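PDB 1BUN: Beta2-bungarotoxin from Bungarus multicinctus, which acts as a presynaptic snake neurotoxin in which a phospholipase A2 chain is paired with a Kunitz-type chain that probably directs it to neuronal potassium channels. Local coordinates for residues Thr18-Phe23 and Phe35-Cys40. Numbering follows the deposited sequence.
Sequences TVVRAF and FRYGGC
Four backbone hydrogen bonds tie Thr18-Phe23 to Phe35-Cys40, arranged as two reciprocal pairs around Val20 with Tyr37 and Ala22 with Phe35. In the first, Val20 N gives a nearly straight bond to Tyr37 O (2.9 Å), in the carbonyl plane. Tyr37 N reaches back to Val20 O at 2.8 Å, almost along the C=O axis but more bent at the hydrogen. In the second, Ala22 N gives a nearly straight bond to Phe35 O, and Phe35 N returns one to Ala22 O, nearly along the C=O axis. Between the two pairs sits Arg21 with Arg36, a non-hydrogen-bonded pair whose side chains leave by the face away from Val20, Ala22, Phe35 and Tyr37. From CB outward, Tyr37 first sets its CB against the methyl of Ala22 (CB to CB 3.8 Å) and close to Val20 O. Its CG is anti to the backbone N (chi1 -180°), so the ring runs alongside Val20, whose CG1 lies in the ring plane at the edge, 3.9 Å from Tyr37 CD2. Further out, Gly39 N stands 3.3 Å above the ring centre over one face, and at the tip OH makes a weak hydrogen bond to Asn41 N; the ring also stacks with His46. This is the twisted antiparallel hairpin of the Kunitz (BPTI) fold, strands 20-26 and 31-37, beyond which Cys40 SG forms a disulfide with Cys16 SG. Phe35 has its CG in the crowded position between backbone N and carbonyl carbon (chi1 81°), which swings CD1 back to 3.2 Å from Ala22 O; CE1 meets Ala22 CB, and the ring makes an edge-to-face contact with Tyr24. On the face of Arg21 and Arg36, the Arg36 side chain bends at chi3 (101°) and crosses Val19 at about a right angle. Val19 CG1 touches Arg36 CB at 3.7 Å. The same methyl lies over the centre of the guanidinium, 4.0 Å above its plane.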
loop_
_atom_site.group_PDB
_atom_site.type_symbol
_atom_site.label_atom_id
_atom_site.label_comp_id
_atom_site.label_asym_id
_atom_site.label_seq_id
_atom_site.Cartn_x
_atom_site.Cartn_y
_atom_site.Cartn_z
ATOM N N THR B 18 -24.738 -17.057 12.514
ATOM C CA THR B 18 -25.227 -17.833 11.378
ATOM C C THR B 18 -23.990 -17.918 10.512
ATOM O O THR B 18 -23.179 -16.988 10.506
ATOM C CB THR B 18 -26.345 -17.127 10.591
ATOM O OG1 THR B 18 -26.049 -15.740 10.502
ATOM C CG2 THR B 18 -27.694 -17.309 11.266
ATOM N N VAL B 19 -23.830 -19.048 9.835
ATOM C CA VAL B 19 -22.680 -19.317 9.003
ATOM C C VAL B 19 -22.642 -18.510 7.732
ATOM O O VAL B 19 -23.680 -18.212 7.142
ATOM C CB VAL B 19 -22.628 -20.797 8.669
ATOM C CG1 VAL B 19 -21.560 -21.085 7.610
ATOM C CG2 VAL B 19 -22.354 -21.580 9.947
ATOM N N VAL B 20 -21.430 -18.160 7.318
ATOM C CA VAL B 20 -21.209 -17.393 6.105
ATOM C C VAL B 20 -20.042 -18.042 5.338
ATOM O O VAL B 20 -19.253 -18.812 5.902
ATOM C CB VAL B 20 -20.904 -15.907 6.451
ATOM C CG1 VAL B 20 -19.508 -15.772 7.038
ATOM C CG2 VAL B 20 -21.083 -15.029 5.230
ATOM N N ARG B 21 -19.984 -17.815 4.040
ATOM C CA ARG B 21 -18.907 -18.379 3.234
ATOM C C ARG B 21 -17.690 -17.443 3.201
ATOM O O ARG B 21 -17.800 -16.258 2.859
ATOM C CB ARG B 21 -19.396 -18.640 1.820
ATOM C CG ARG B 21 -20.685 -19.459 1.796
ATOM C CD ARG B 21 -21.784 -18.702 1.056
ATOM N NE ARG B 21 -22.066 -17.419 1.692
ATOM C CZ ARG B 21 -23.163 -17.174 2.399
ATOM N NH1 ARG B 21 -24.082 -18.129 2.557
ATOM N NH2 ARG B 21 -23.346 -15.972 2.934
ATOM N N ALA B 22 -16.546 -17.963 3.612
ATOM C CA ALA B 22 -15.353 -17.171 3.607
ATOM C C ALA B 22 -14.201 -18.068 3.109
ATOM O O ALA B 22 -14.410 -19.239 2.787
ATOM C CB ALA B 22 -15.092 -16.596 5.010
ATOM N N PHE B 23 -13.022 -17.489 2.918
ATOM C CA PHE B 23 -11.890 -18.269 2.455
ATOM C C PHE B 23 -10.841 -18.122 3.487
ATOM O O PHE B 23 -10.814 -17.131 4.224
ATOM C CB PHE B 23 -11.351 -17.772 1.129
ATOM C CG PHE B 23 -12.405 -17.602 0.079
ATOM C CD1 PHE B 23 -13.375 -16.631 0.206
ATOM C CD2 PHE B 23 -12.429 -18.412 -1.019
ATOM C CE1 PHE B 23 -14.346 -16.483 -0.748
ATOM C CE2 PHE B 23 -13.397 -18.258 -1.964
ATOM C CZ PHE B 23 -14.361 -17.289 -1.827
ATOM N N PHE B 35 -14.670 -22.082 2.883
ATOM C CA PHE B 35 -15.083 -22.842 4.068
ATOM C C PHE B 35 -16.287 -22.196 4.758
ATOM O O PHE B 35 -16.682 -21.073 4.414
ATOM C CB PHE B 35 -13.924 -23.056 5.053
ATOM C CG PHE B 35 -13.643 -21.888 5.960
ATOM C CD1 PHE B 35 -13.277 -20.658 5.457
ATOM C CD2 PHE B 35 -13.697 -22.039 7.328
ATOM C CE1 PHE B 35 -12.964 -19.592 6.319
ATOM C CE2 PHE B 35 -13.383 -20.971 8.186
ATOM C CZ PHE B 35 -13.019 -19.757 7.680
ATOM N N ARG B 36 -16.918 -22.933 5.675
ATOM C CA ARG B 36 -18.079 -22.421 6.394
ATOM C C ARG B 36 -17.568 -21.671 7.618
ATOM O O ARG B 36 -17.135 -22.291 8.583
ATOM C CB ARG B 36 -19.002 -23.578 6.815
ATOM C CG ARG B 36 -19.679 -24.341 5.664
ATOM C CD ARG B 36 -20.682 -25.402 6.176
ATOM N NE ARG B 36 -22.069 -24.922 6.090
ATOM C CZ ARG B 36 -22.909 -24.833 7.125
ATOM N NH1 ARG B 36 -22.535 -25.204 8.343
ATOM N NH2 ARG B 36 -24.094 -24.267 6.969
ATOM N N TYR B 37 -17.528 -20.346 7.545
ATOM C CA TYR B 37 -17.050 -19.517 8.670
ATOM C C TYR B 37 -18.216 -19.211 9.629
ATOM O O TYR B 37 -19.272 -18.726 9.190
ATOM C CB TYR B 37 -16.448 -18.197 8.155
ATOM C CG TYR B 37 -15.936 -17.306 9.259
ATOM C CD1 TYR B 37 -14.960 -17.765 10.145
ATOM C CD2 TYR B 37 -16.450 -16.029 9.456
ATOM C CE1 TYR B 37 -14.516 -16.990 11.199
ATOM C CE2 TYR B 37 -16.003 -15.231 10.518
ATOM C CZ TYR B 37 -15.042 -15.732 11.381
ATOM O OH TYR B 37 -14.627 -15.011 12.467
ATOM N N GLY B 38 -18.007 -19.433 10.928
ATOM C CA GLY B 38 -19.052 -19.208 11.904
ATOM C C GLY B 38 -19.011 -17.938 12.725
ATOM O O GLY B 38 -19.800 -17.795 13.651
ATOM N N GLY B 39 -18.092 -17.024 12.438
ATOM C CA GLY B 39 -18.045 -15.776 13.195
ATOM C C GLY B 39 -17.459 -15.735 14.610
ATOM O O GLY B 39 -17.657 -14.750 15.331
ATOM N N CYS B 40 -16.714 -16.764 15.004
ATOM C CA CYS B 40 -16.114 -16.822 16.338
ATOM C C CYS B 40 -14.767 -16.124 16.422
ATOM O O CYS B 40 -14.207 -15.965 17.514
ATOM C CB CYS B 40 -15.942 -18.268 16.757
ATOM S SG CYS B 40 -17.527 -19.141 16.799
#